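16S rRNA (adenine(1408)-N(1))-methyltransferase (Catenulispora acidiphila, PDB 4X1O) probably transfers a methyl group from S-adenosyl-L-methionine to N1 of adenine 1408 in 16S ribosomal RNA, a modification linked to aminoglycoside resistance. Local coordinates at residues V75-A80 against A115-V120; T85-R90 against L103-S108; A109-P114 against W130-R135; D122-L127 against S146-V151; G140-L145 against A196-Q201. All coordinates share one frame; numbering follows the deposited sequence.

In the fold
All five contacts belong to one Rossmann-like methyltransferase core, a seven-stranded sheet with helices on both faces. Contact 2 is nested along the chain inside the loop closed by contact 1, and the two are joined in the sheet through Gly76, Val104 and Val106. Contact 3 carries Ile110, Glu111 and Leu133, which bind S-adenosyl-L-methionine in another structure of this protein; the side chain of Leu133 is about 6 Å from that of Asp78, a residue of the same site. Contact 4 backs this site; contacts 4 and 5 share helix 142-151, their centres about 10 Å apart. Contacts 2 and 5, about 27 Å apart between centres, lie on opposite sides of the chain's centre.

Contact 1 (V75-A80 against A115-V120); sequences VGVDPA and AALHGV
Val77 and Leu117 point their side chains at one another and meet tip to tip, CG2 of Val77 lying 4.1 Å from CD1 of Leu117. The leucine has CG anti to its carbonyl carbon (chi1 -70°), which sets CG beside the backbone N and lets both methyls face strand 72-78. Its other branch reaches Val75 more loosely, with CD2 of Leu117 4.4 Å from CG1 of Val75. The two valines are alternate residues of the strand, with Gly76 between them, and therefore face the same side; a single leucine can thus span both, one methyl to each. Beta-branched valine suits an extended strand, while the longer leucine bridges backbones whose nearest CA atoms, those of Val75 and Leu117, are still 9.5 Å apart. Leu117 begins a type II turn in which Gly119 takes up positive phi. Trp40 of helix 37-46 and Val151 of helix 142-151 also pack on Leu117. Farther along, OD1 of Asp78 accepts from Ala80 N at 2.8 Å, an Asx turn. This is a loop packed over strand 72-78, next to the edge strand 103-107 of a Rossmann-like methyltransferase sheet; the segment 75-80 also carries Asp78 of the S-adenosyl-L-methionine site.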
# COMPACT_ATOMS: atom_id res chain seq x y z
N VAL A 75 7.40 0.61 5.16
CA VAL A 75 6.42 0.41 6.23
C VAL A 75 5.18 -0.21 5.65
O VAL A 75 4.50 0.43 4.87
CB VAL A 75 6.05 1.74 6.91
CG1 VAL A 75 5.13 1.51 8.09
CG2 VAL A 75 7.32 2.47 7.32
N GLY A 76 4.88 -1.45 6.03
CA GLY A 76 3.68 -2.09 5.54
C GLY A 76 2.58 -1.96 6.57
O GLY A 76 2.79 -2.28 7.74
N VAL A 77 1.41 -1.49 6.16
CA VAL A 77 0.33 -1.24 7.08
C VAL A 77 -0.88 -2.05 6.69
O VAL A 77 -1.45 -1.82 5.63
CB VAL A 77 -0.07 0.26 7.13
CG1 VAL A 77 -1.05 0.50 8.27
CG2 VAL A 77 1.15 1.15 7.29
N ASP A 78 -1.29 -2.99 7.53
CA ASP A 78 -2.43 -3.84 7.20
C ASP A 78 -3.11 -4.32 8.47
O ASP A 78 -2.43 -4.61 9.44
CB ASP A 78 -1.97 -5.03 6.35
CG ASP A 78 -3.11 -5.70 5.61
OD1 ASP A 78 -3.96 -6.34 6.27
OD2 ASP A 78 -3.16 -5.59 4.36
N PRO A 79 -4.44 -4.38 8.49
CA PRO A 79 -5.05 -4.82 9.75
C PRO A 79 -5.00 -6.33 9.94
O PRO A 79 -5.15 -6.79 11.07
CB PRO A 79 -6.48 -4.32 9.63
CG PRO A 79 -6.73 -4.28 8.17
CD PRO A 79 -5.45 -3.87 7.54
N ALA A 80 -4.79 -7.09 8.87
CA ALA A 80 -4.78 -8.55 8.96
C ALA A 80 -3.36 -9.02 9.19
O ALA A 80 -2.74 -9.62 8.30
CB ALA A 80 -5.36 -9.17 7.71
N ALA A 115 -1.36 8.22 15.34
CA ALA A 115 -0.61 9.47 15.22
C ALA A 115 0.86 9.25 14.84
O ALA A 115 1.48 10.12 14.23
CB ALA A 115 -0.70 10.25 16.51
N ALA A 116 1.41 8.10 15.21
CA ALA A 116 2.82 7.81 14.94
C ALA A 116 3.10 7.67 13.44
O ALA A 116 4.24 7.77 13.02
CB ALA A 116 3.24 6.55 15.67
N LEU A 117 2.06 7.45 12.65
CA LEU A 117 2.20 7.35 11.19
C LEU A 117 1.83 8.62 10.43
O LEU A 117 1.93 8.64 9.21
CB LEU A 117 1.35 6.21 10.64
CG LEU A 117 1.81 4.81 10.99
CD1 LEU A 117 0.88 3.79 10.35
CD2 LEU A 117 3.23 4.61 10.51
N HIS A 118 1.38 9.65 11.13
CA HIS A 118 0.99 10.88 10.44
C HIS A 118 2.20 11.59 9.84
O HIS A 118 3.18 11.85 10.53
CB HIS A 118 0.23 11.81 11.38
CG HIS A 118 -1.21 11.46 11.56
ND1 HIS A 118 -2.23 12.21 11.01
CD2 HIS A 118 -1.81 10.43 12.20
CE1 HIS A 118 -3.39 11.67 11.32
NE2 HIS A 118 -3.17 10.58 12.04
N GLY A 119 2.12 11.89 8.55
CA GLY A 119 3.07 12.74 7.88
C GLY A 119 4.44 12.12 7.75
O GLY A 119 5.44 12.84 7.70
N VAL A 120 4.51 10.80 7.69
CA VAL A 120 5.83 10.16 7.66
C VAL A 120 6.28 9.76 6.26
O VAL A 120 7.47 9.63 6.01
CB VAL A 120 5.88 8.91 8.56
CG1 VAL A 120 5.55 9.26 10.03
CG2 VAL A 120 4.97 7.80 8.04

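Contact 2 (T85-R90 against L103-S108); sequences TETAVR and LVLVSS
Apolar packing between Thr87 and Ala88 of the helix and Leu103 and Leu105 of the strand makes up the contact. CG2 of Thr87 lies 3.7 Å from CD2 of Leu103 and a little farther, 4.0 Å, from CD1 of Leu105, the threonine crossing both leucines at about a right angle. Beside it, CB of Ala88 rests 3.8 Å from the same CD1 of Leu105, so one leucine methyl meets two successive helix residues. Alanine's small side chain allows this close approach: CA of Ala88 and CA of Leu105 are 7.3 Å apart. Leu103 and Leu105, alternate in the strand, present their branches on one face.

The polar interactions lead elsewhere. With chi1 of Thr87 at -70°, its methyl is directed at the leucines and OG1 is turned to other partners, bonding to Asp58 O and to NE1 of Trp220. Threonine thus serves a mixed position, apolar on one branch and polar on the other. Leu27 of strand 26-28 and Tyr63 of helix 60-68 add to the apolar surroundings.

Helix and strand run roughly antiparallel, at 147° between their directions. That is the geometry of a beta-alpha-beta crossover, here strand 72-78, helix 85-91 and strand 103-107 at the edge of the Rossmann-like sheet.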
# COMPACT_ATOMS: atom_id res chain seq x y z
N THR A 85 2.92 -12.86 8.89
CA THR A 85 3.86 -13.44 9.84
C THR A 85 5.07 -14.10 9.20
O THR A 85 6.18 -13.97 9.70
CB THR A 85 3.18 -14.46 10.77
OG1 THR A 85 2.47 -15.43 10.00
CG2 THR A 85 2.21 -13.75 11.70
N GLU A 86 4.86 -14.81 8.09
CA GLU A 86 5.97 -15.43 7.36
C GLU A 86 6.98 -14.39 6.89
O GLU A 86 8.19 -14.61 6.97
CB GLU A 86 5.45 -16.23 6.16
CG GLU A 86 6.54 -16.84 5.31
CD GLU A 86 6.00 -17.86 4.32
OE1 GLU A 86 4.81 -18.21 4.42
OE2 GLU A 86 6.77 -18.30 3.45
N THR A 87 6.49 -13.27 6.38
CA THR A 87 7.36 -12.19 5.98
C THR A 87 8.12 -11.66 7.19
O THR A 87 9.32 -11.41 7.12
CB THR A 87 6.58 -11.04 5.32
OG1 THR A 87 6.09 -11.48 4.04
CG2 THR A 87 7.48 -9.82 5.11
N ALA A 88 7.41 -11.48 8.29
CA ALA A 88 8.03 -10.93 9.49
C ALA A 88 9.12 -11.86 10.04
O ALA A 88 10.17 -11.39 10.48
CB ALA A 88 6.98 -10.66 10.56
N VAL A 89 8.86 -13.16 9.99
CA VAL A 89 9.85 -14.15 10.46
C VAL A 89 11.12 -14.08 9.60
O VAL A 89 12.24 -14.07 10.12
CB VAL A 89 9.28 -15.58 10.45
CG1 VAL A 89 10.38 -16.61 10.63
CG2 VAL A 89 8.22 -15.75 11.53
N ARG A 90 10.93 -14.00 8.29
CA ARG A 90 12.04 -13.90 7.35
C ARG A 90 12.81 -12.60 7.54
O ARG A 90 14.04 -12.58 7.49
CB ARG A 90 11.53 -14.04 5.92
CG ARG A 90 11.06 -15.45 5.59
CD ARG A 90 10.61 -15.56 4.14
NE ARG A 90 11.01 -16.81 3.50
CZ ARG A 90 10.17 -17.76 3.11
NH1 ARG A 90 8.87 -17.60 3.29
NH2 ARG A 90 10.62 -18.86 2.53
N LEU A 103 12.40 -3.07 7.10
CA LEU A 103 10.98 -3.35 6.94
C LEU A 103 10.27 -3.27 8.29
O LEU A 103 10.66 -3.91 9.28
CB LEU A 103 10.79 -4.73 6.29
CG LEU A 103 9.35 -5.19 6.07
CD1 LEU A 103 8.73 -4.30 4.97
CD2 LEU A 103 9.30 -6.65 5.67
N VAL A 104 9.22 -2.47 8.32
CA VAL A 104 8.40 -2.33 9.50
C VAL A 104 6.97 -2.72 9.15
O VAL A 104 6.34 -2.11 8.28
CB VAL A 104 8.42 -0.88 10.05
CG1 VAL A 104 7.59 -0.79 11.32
CG2 VAL A 104 9.86 -0.44 10.32
N LEU A 105 6.45 -3.75 9.82
CA LEU A 105 5.10 -4.22 9.54
C LEU A 105 4.17 -3.78 10.66
O LEU A 105 4.31 -4.22 11.81
CB LEU A 105 5.09 -5.74 9.37
CG LEU A 105 6.00 -6.20 8.22
CD1 LEU A 105 6.16 -7.73 8.21
CD2 LEU A 105 5.50 -5.69 6.87
N VAL A 106 3.23 -2.91 10.30
CA VAL A 106 2.33 -2.27 11.26
C VAL A 106 0.93 -2.85 11.19
O VAL A 106 0.36 -2.95 10.10
CB VAL A 106 2.21 -0.73 10.98
CG1 VAL A 106 1.18 -0.08 11.91
CG2 VAL A 106 3.58 -0.06 11.09
N SER A 107 0.38 -3.24 12.33
CA SER A 107 -1.00 -3.71 12.38
C SER A 107 -1.92 -2.53 12.62
O SER A 107 -2.04 -2.05 13.75
CB SER A 107 -1.19 -4.76 13.47
OG SER A 107 -2.52 -5.24 13.47
N SER A 108 -2.55 -2.05 11.56
CA SER A 108 -3.52 -0.98 11.67
C SER A 108 -4.35 -0.88 10.41
O SER A 108 -3.87 -1.20 9.32
CB SER A 108 -2.83 0.36 11.94
OG SER A 108 -3.78 1.42 11.88

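Contact 3 (A109-P114 against W130-R135); sequences AIETVP and WGKLLR
Lys132, in the first turn of helix 131-139, passes near Glu111: its CD comes within 4.2 Å of OE2 of Glu111, while NZ remains 4.8 Å from that oxygen. The opposite charges may attract across this gap, but NZ has closer partners in Glu141 and Asp143, with which it forms salt bridges. A lysine suits this place because its long aliphatic portion can pass the glutamate while the ammonium reaches two further carboxylates.

Next comes Leu133, which turns from the polar margin to the buried side. Its CG is anti to the backbone N (chi1 178°), and this extension carries CD1 toward the loop, to 4.1 Å from CG2 of Ile110. The two side chains cross obliquely. Ile110 offers its short CG2 branch to the leucine, whereas its longer CG1-CD1 arm leads off to pack against helix 142-151. The branching of isoleucine therefore lets one residue serve two neighbours, and Val54 of strand 49-54 touches both Ile110 and Leu133.

Ile110, Glu111 and Leu133 all bind S-adenosyl-L-methionine and S-adenosyl-L-homocysteine in other structures of this protein. Loop and helix start thus converge on the cofactor pocket, at the strand ends of a Rossmann-like methyltransferase fold.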
# COMPACT_ATOMS: atom_id res chain seq x y z
N ALA A 109 -5.59 -0.45 10.56
CA ALA A 109 -6.43 -0.10 9.43
C ALA A 109 -6.07 1.31 8.98
O ALA A 109 -5.62 2.12 9.78
CB ALA A 109 -7.89 -0.20 9.79
N ILE A 110 -6.26 1.60 7.70
CA ILE A 110 -5.87 2.91 7.18
C ILE A 110 -6.85 4.02 7.60
O ILE A 110 -6.44 5.16 7.79
CB ILE A 110 -5.73 2.89 5.64
CG1 ILE A 110 -5.05 4.17 5.16
CG2 ILE A 110 -7.08 2.67 4.97
CD1 ILE A 110 -3.72 4.42 5.84
N GLU A 111 -8.12 3.69 7.76
CA GLU A 111 -9.12 4.72 8.07
C GLU A 111 -8.93 5.27 9.48
O GLU A 111 -9.47 6.32 9.82
CB GLU A 111 -10.55 4.18 7.90
CG GLU A 111 -10.92 3.02 8.80
CD GLU A 111 -10.50 1.67 8.23
OE1 GLU A 111 -9.69 1.65 7.29
OE2 GLU A 111 -11.01 0.64 8.73
N THR A 112 -8.15 4.57 10.29
CA THR A 112 -7.88 5.00 11.65
C THR A 112 -6.38 5.00 11.95
O THR A 112 -5.95 4.44 12.96
CB THR A 112 -8.59 4.11 12.69
OG1 THR A 112 -8.14 2.75 12.54
CG2 THR A 112 -10.11 4.17 12.51
N VAL A 113 -5.60 5.62 11.07
CA VAL A 113 -4.15 5.64 11.24
C VAL A 113 -3.79 6.29 12.57
O VAL A 113 -4.33 7.33 12.94
CB VAL A 113 -3.41 6.38 10.07
CG1 VAL A 113 -4.39 6.89 9.03
CG2 VAL A 113 -2.52 7.51 10.56
N PRO A 114 -2.91 5.63 13.33
CA PRO A 114 -2.43 6.19 14.59
C PRO A 114 -1.49 7.36 14.34
O PRO A 114 -0.89 7.47 13.26
CB PRO A 114 -1.69 5.01 15.23
CG PRO A 114 -1.26 4.17 14.08
CD PRO A 114 -2.34 4.30 13.05
N TRP A 130 -7.72 -4.95 -1.30
CA TRP A 130 -8.96 -5.71 -1.12
C TRP A 130 -9.81 -5.10 -0.02
O TRP A 130 -9.39 -4.17 0.67
CB TRP A 130 -8.64 -7.16 -0.75
CG TRP A 130 -7.89 -7.87 -1.78
CD1 TRP A 130 -6.54 -8.11 -1.80
CD2 TRP A 130 -8.41 -8.45 -2.98
NE1 TRP A 130 -6.20 -8.80 -2.94
CE2 TRP A 130 -7.33 -9.02 -3.68
CE3 TRP A 130 -9.70 -8.54 -3.53
CZ2 TRP A 130 -7.49 -9.68 -4.90
CZ3 TRP A 130 -9.85 -9.19 -4.74
CH2 TRP A 130 -8.75 -9.75 -5.41
N GLY A 131 -11.03 -5.62 0.14
CA GLY A 131 -11.89 -5.21 1.23
C GLY A 131 -12.20 -3.73 1.26
O GLY A 131 -12.39 -3.11 0.22
N LYS A 132 -12.25 -3.17 2.47
CA LYS A 132 -12.60 -1.76 2.67
C LYS A 132 -11.63 -0.81 1.95
O LYS A 132 -12.02 0.25 1.45
CB LYS A 132 -12.62 -1.46 4.17
CG LYS A 132 -13.04 -0.04 4.49
CD LYS A 132 -13.92 -0.03 5.74
CE LYS A 132 -14.96 1.07 5.65
NZ LYS A 132 -14.29 2.40 5.65
N LEU A 133 -10.36 -1.18 1.91
CA LEU A 133 -9.39 -0.35 1.22
C LEU A 133 -9.72 -0.26 -0.27
O LEU A 133 -9.70 0.82 -0.85
CB LEU A 133 -7.97 -0.91 1.44
CG LEU A 133 -6.83 -0.17 0.73
CD1 LEU A 133 -6.76 1.28 1.17
CD2 LEU A 133 -5.50 -0.88 0.98
N LEU A 134 -10.02 -1.40 -0.89
CA LEU A 134 -10.37 -1.44 -2.30
C LEU A 134 -11.66 -0.63 -2.56
O LEU A 134 -11.70 0.25 -3.44
CB LEU A 134 -10.56 -2.88 -2.76
CG LEU A 134 -11.15 -3.09 -4.15
CD1 LEU A 134 -10.25 -2.45 -5.21
CD2 LEU A 134 -11.34 -4.57 -4.42
N ARG A 135 -12.69 -0.92 -1.79
CA ARG A 135 -13.98 -0.26 -1.97
C ARG A 135 -13.83 1.24 -1.75
O ARG A 135 -14.39 2.04 -2.49
CB ARG A 135 -15.03 -0.85 -1.03
CG ARG A 135 -16.42 -0.26 -1.25
CD ARG A 135 -17.42 -1.02 -0.39
NE ARG A 135 -18.79 -0.53 -0.56
CZ ARG A 135 -19.61 -0.92 -1.53
NH1 ARG A 135 -19.22 -1.80 -2.44
NH2 ARG A 135 -20.85 -0.42 -1.57

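Contact 4 (D122-L127 against S146-V151); sequences DEVMVL and SGLRAV
The branched end of Leu148 is the principal bump, reaching from helix 142-151 to the two valines of strand 123-127 that face it. Its CD2 sits 3.8 Å from CG2 of Val126 and 4.1 Å from CG1 of Val124, filling the shallow groove between these alternate side chains. Leu148 crosses Val126 at about a right angle and Val124 at a slant. It leaves the helix at an angle to the strand, yet with CG anti to the carbonyl carbon (chi1 -68°) and an extended second torsion its tip comes down onto the valines.

One helical turn later, Val151 adds a smaller bump. Its CG2 meets CG2 of Val124 at 3.8 Å, the two side chains again crossing at about a right angle. Val124 therefore serves both helix residues by dividing its branches, CG1 to Leu148 and CG2 to Val151. This explains the fit of residue types: compact valines form a low, ridged strand surface, and the longer leucine spans both of them, while Val151 is close enough to need only its short branch.

Leu158 of strand 157-163 flanks both strand valines, while Ile110 and Val54 also pack on Leu148. Met125, between the valines, points to the other face of the sheet.

Helix and strand axes approach to 9.2 Å, and their directions, 148° apart, are broadly opposed. This is classic alpha/beta packing, a helix laid over a central strand of the Rossmann-like methyltransferase sheet; Leu148 packs against Ile110, a residue of the cofactor site.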
# COMPACT_ATOMS: atom_id res chain seq x y z
N ASP A 122 7.28 9.49 2.36
CA ASP A 122 7.71 10.15 1.12
C ASP A 122 6.96 9.63 -0.09
O ASP A 122 6.98 10.25 -1.15
CB ASP A 122 9.21 9.94 0.89
CG ASP A 122 10.06 10.61 1.95
OD1 ASP A 122 9.93 11.83 2.14
OD2 ASP A 122 10.87 9.90 2.58
N GLU A 123 6.34 8.47 0.05
CA GLU A 123 5.61 7.83 -1.04
C GLU A 123 4.63 6.86 -0.44
O GLU A 123 4.96 6.17 0.52
CB GLU A 123 6.56 7.11 -1.98
CG GLU A 123 5.91 6.44 -3.16
CD GLU A 123 6.96 5.90 -4.13
OE1 GLU A 123 8.15 5.85 -3.76
OE2 GLU A 123 6.59 5.55 -5.27
N VAL A 124 3.42 6.81 -0.99
CA VAL A 124 2.40 5.90 -0.48
C VAL A 124 2.00 4.99 -1.61
O VAL A 124 1.71 5.45 -2.71
CB VAL A 124 1.18 6.65 0.06
CG1 VAL A 124 0.09 5.67 0.51
CG2 VAL A 124 1.61 7.61 1.18
N MET A 125 2.00 3.69 -1.37
CA MET A 125 1.63 2.75 -2.42
C MET A 125 0.46 1.91 -1.98
O MET A 125 0.48 1.34 -0.89
CB MET A 125 2.81 1.83 -2.79
CG MET A 125 3.96 2.56 -3.49
SD MET A 125 5.15 1.31 -4.05
CE MET A 125 4.79 1.25 -5.80
N VAL A 126 -0.56 1.83 -2.83
CA VAL A 126 -1.70 0.95 -2.58
C VAL A 126 -1.72 -0.10 -3.67
O VAL A 126 -2.19 0.16 -4.77
CB VAL A 126 -3.02 1.74 -2.54
CG1 VAL A 126 -4.22 0.81 -2.32
CG2 VAL A 126 -2.97 2.83 -1.46
N LEU A 127 -1.17 -1.27 -3.39
CA LEU A 127 -0.98 -2.26 -4.44
C LEU A 127 -1.94 -3.43 -4.27
O LEU A 127 -1.98 -4.07 -3.22
CB LEU A 127 0.47 -2.74 -4.46
CG LEU A 127 1.56 -1.66 -4.47
CD1 LEU A 127 2.95 -2.31 -4.44
CD2 LEU A 127 1.42 -0.73 -5.67
N SER A 146 -8.70 10.01 3.29
CA SER A 146 -8.13 10.87 4.30
C SER A 146 -7.04 10.14 5.08
O SER A 146 -6.04 10.73 5.44
CB SER A 146 -9.20 11.39 5.27
OG SER A 146 -10.01 12.35 4.62
N GLY A 147 -7.26 8.85 5.33
CA GLY A 147 -6.27 8.04 6.02
C GLY A 147 -5.00 7.94 5.21
O GLY A 147 -3.89 8.06 5.74
N LEU A 148 -5.15 7.70 3.91
CA LEU A 148 -4.00 7.68 3.01
C LEU A 148 -3.27 9.02 3.02
O LEU A 148 -2.04 9.06 3.11
CB LEU A 148 -4.45 7.34 1.59
CG LEU A 148 -4.97 5.92 1.39
CD1 LEU A 148 -5.57 5.80 0.00
CD2 LEU A 148 -3.83 4.92 1.58
N ARG A 149 -4.02 10.12 2.94
CA ARG A 149 -3.38 11.43 2.92
C ARG A 149 -2.69 11.73 4.25
O ARG A 149 -1.64 12.37 4.27
CB ARG A 149 -4.40 12.54 2.60
CG ARG A 149 -3.81 13.96 2.60
CD ARG A 149 -2.71 14.13 1.53
NE ARG A 149 -2.12 15.47 1.60
CZ ARG A 149 -1.15 15.81 2.44
NH1 ARG A 149 -0.67 14.92 3.31
NH2 ARG A 149 -0.67 17.05 2.43
N ALA A 150 -3.29 11.27 5.34
CA ALA A 150 -2.74 11.50 6.68
C ALA A 150 -1.32 10.98 6.84
O ALA A 150 -0.52 11.60 7.54
CB ALA A 150 -3.64 10.88 7.73
N VAL A 151 -0.99 9.85 6.21
CA VAL A 151 0.35 9.28 6.43
C VAL A 151 1.39 9.94 5.54
O VAL A 151 2.59 9.74 5.70
CB VAL A 151 0.38 7.74 6.21
CG1 VAL A 151 -0.64 7.07 7.10
CG2 VAL A 151 0.17 7.37 4.74

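Contact 5 (G140-L145 against A196-Q201); sequences GEADVL and AALGWQ
Leu198 buries the most surface here: it lies in the Schellman motif that ends helix 191-197, and its CD1 settles on helix 142-151. That methyl lies 3.6 Å from CA of Ala142 and 3.7 Å from CB of Leu145, residues three apart and so on the same side of the helix. The small alanine lets the leucine come down almost onto the backbone. Leu198 has CG anti to its carbonyl carbon (chi1 -73°), which directs the branched end at the helix.

Leu145 crosses Leu198 at about a right angle, its CD2 also approaching CD1 of Leu198, at 4.0 Å. It touches Leu195 of helix 191-197 as well, so its side chain packs among leucines.

Gly199, with positive phi, is the C-prime residue of the Schellman motif: its N bonds to Ala196 O, and Trp200 N to Leu195 O. The positive phi needed at the C-prime position is easily adopted by glycine. The chain then turns into strand 200-212, and Trp200 brings its indole back to the helix. Its NE1 makes a weak hydrogen bond of 3.4 Å to Leu145 O, bent to 143°, with the carbonyl oxygen at the ring edge and in the indole plane.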
# COMPACT_ATOMS: atom_id res chain seq x y z
N GLY A 140 -13.87 6.45 -3.61
CA GLY A 140 -13.32 7.69 -3.11
C GLY A 140 -13.94 8.04 -1.77
O GLY A 140 -14.36 9.18 -1.53
N GLU A 141 -14.03 7.03 -0.92
CA GLU A 141 -14.59 7.15 0.41
C GLU A 141 -13.69 8.03 1.27
O GLU A 141 -12.48 7.80 1.35
CB GLU A 141 -14.72 5.75 1.03
CG GLU A 141 -15.78 5.60 2.09
CD GLU A 141 -15.95 4.14 2.50
OE1 GLU A 141 -16.64 3.39 1.78
OE2 GLU A 141 -15.37 3.75 3.54
N ALA A 142 -14.28 9.03 1.92
CA ALA A 142 -13.50 10.01 2.67
C ALA A 142 -12.61 9.41 3.75
O ALA A 142 -11.47 9.82 3.89
CB ALA A 142 -14.44 11.05 3.28
N ASP A 143 -13.11 8.44 4.53
CA ASP A 143 -12.28 7.93 5.62
C ASP A 143 -11.01 7.21 5.11
O ASP A 143 -9.93 7.35 5.69
CB ASP A 143 -13.09 7.02 6.55
CG ASP A 143 -13.79 5.89 5.83
OD1 ASP A 143 -13.84 5.91 4.58
OD2 ASP A 143 -14.30 4.99 6.52
N VAL A 144 -11.14 6.49 4.00
CA VAL A 144 -9.98 5.81 3.40
C VAL A 144 -9.02 6.80 2.71
O VAL A 144 -7.79 6.73 2.91
CB VAL A 144 -10.43 4.74 2.40
CG1 VAL A 144 -9.24 4.14 1.65
CG2 VAL A 144 -11.24 3.64 3.11
N LEU A 145 -9.57 7.72 1.93
CA LEU A 145 -8.72 8.70 1.24
C LEU A 145 -8.00 9.63 2.22
O LEU A 145 -6.85 10.01 2.00
CB LEU A 145 -9.55 9.55 0.28
CG LEU A 145 -9.66 9.10 -1.18
CD1 LEU A 145 -9.90 7.62 -1.31
CD2 LEU A 145 -10.73 9.93 -1.92
N ALA A 196 -8.95 15.16 -5.09
CA ALA A 196 -8.40 16.50 -4.94
C ALA A 196 -8.89 17.16 -3.65
O ALA A 196 -8.11 17.81 -2.94
CB ALA A 196 -8.73 17.36 -6.14
N ALA A 197 -10.17 16.98 -3.34
CA ALA A 197 -10.75 17.60 -2.16
C ALA A 197 -10.06 17.12 -0.88
O ALA A 197 -9.92 17.87 0.10
CB ALA A 197 -12.24 17.32 -2.08
N LEU A 198 -9.62 15.88 -0.89
CA LEU A 198 -9.03 15.32 0.32
C LEU A 198 -7.51 15.38 0.29
O LEU A 198 -6.85 14.81 1.14
CB LEU A 198 -9.52 13.89 0.52
CG LEU A 198 -10.99 13.92 0.97
CD1 LEU A 198 -11.59 12.53 0.99
CD2 LEU A 198 -11.11 14.57 2.34
N GLY A 199 -6.95 16.11 -0.67
CA GLY A 199 -5.52 16.35 -0.66
C GLY A 199 -4.68 15.47 -1.57
O GLY A 199 -3.47 15.37 -1.37
N TRP A 200 -5.30 14.86 -2.56
CA TRP A 200 -4.58 14.09 -3.57
C TRP A 200 -4.84 14.64 -4.96
O TRP A 200 -5.92 14.44 -5.53
CB TRP A 200 -4.97 12.62 -3.54
CG TRP A 200 -4.50 11.86 -2.32
CD1 TRP A 200 -5.28 11.29 -1.36
CD2 TRP A 200 -3.15 11.57 -1.97
NE1 TRP A 200 -4.50 10.67 -0.42
CE2 TRP A 200 -3.18 10.82 -0.77
CE3 TRP A 200 -1.91 11.87 -2.54
CZ2 TRP A 200 -2.03 10.37 -0.14
CZ3 TRP A 200 -0.75 11.42 -1.91
CH2 TRP A 200 -0.83 10.67 -0.72
N GLN A 201 -3.85 15.34 -5.50
CA GLN A 201 -4.00 15.94 -6.83
C GLN A 201 -3.62 14.87 -7.86
O GLN A 201 -2.47 14.47 -7.95
CB GLN A 201 -3.13 17.18 -6.96
CG GLN A 201 -3.42 18.04 -8.21
CD GLN A 201 -4.71 18.84 -8.05
OE1 GLN A 201 -4.89 19.57 -7.07
NE2 GLN A 201 -5.61 18.71 -9.02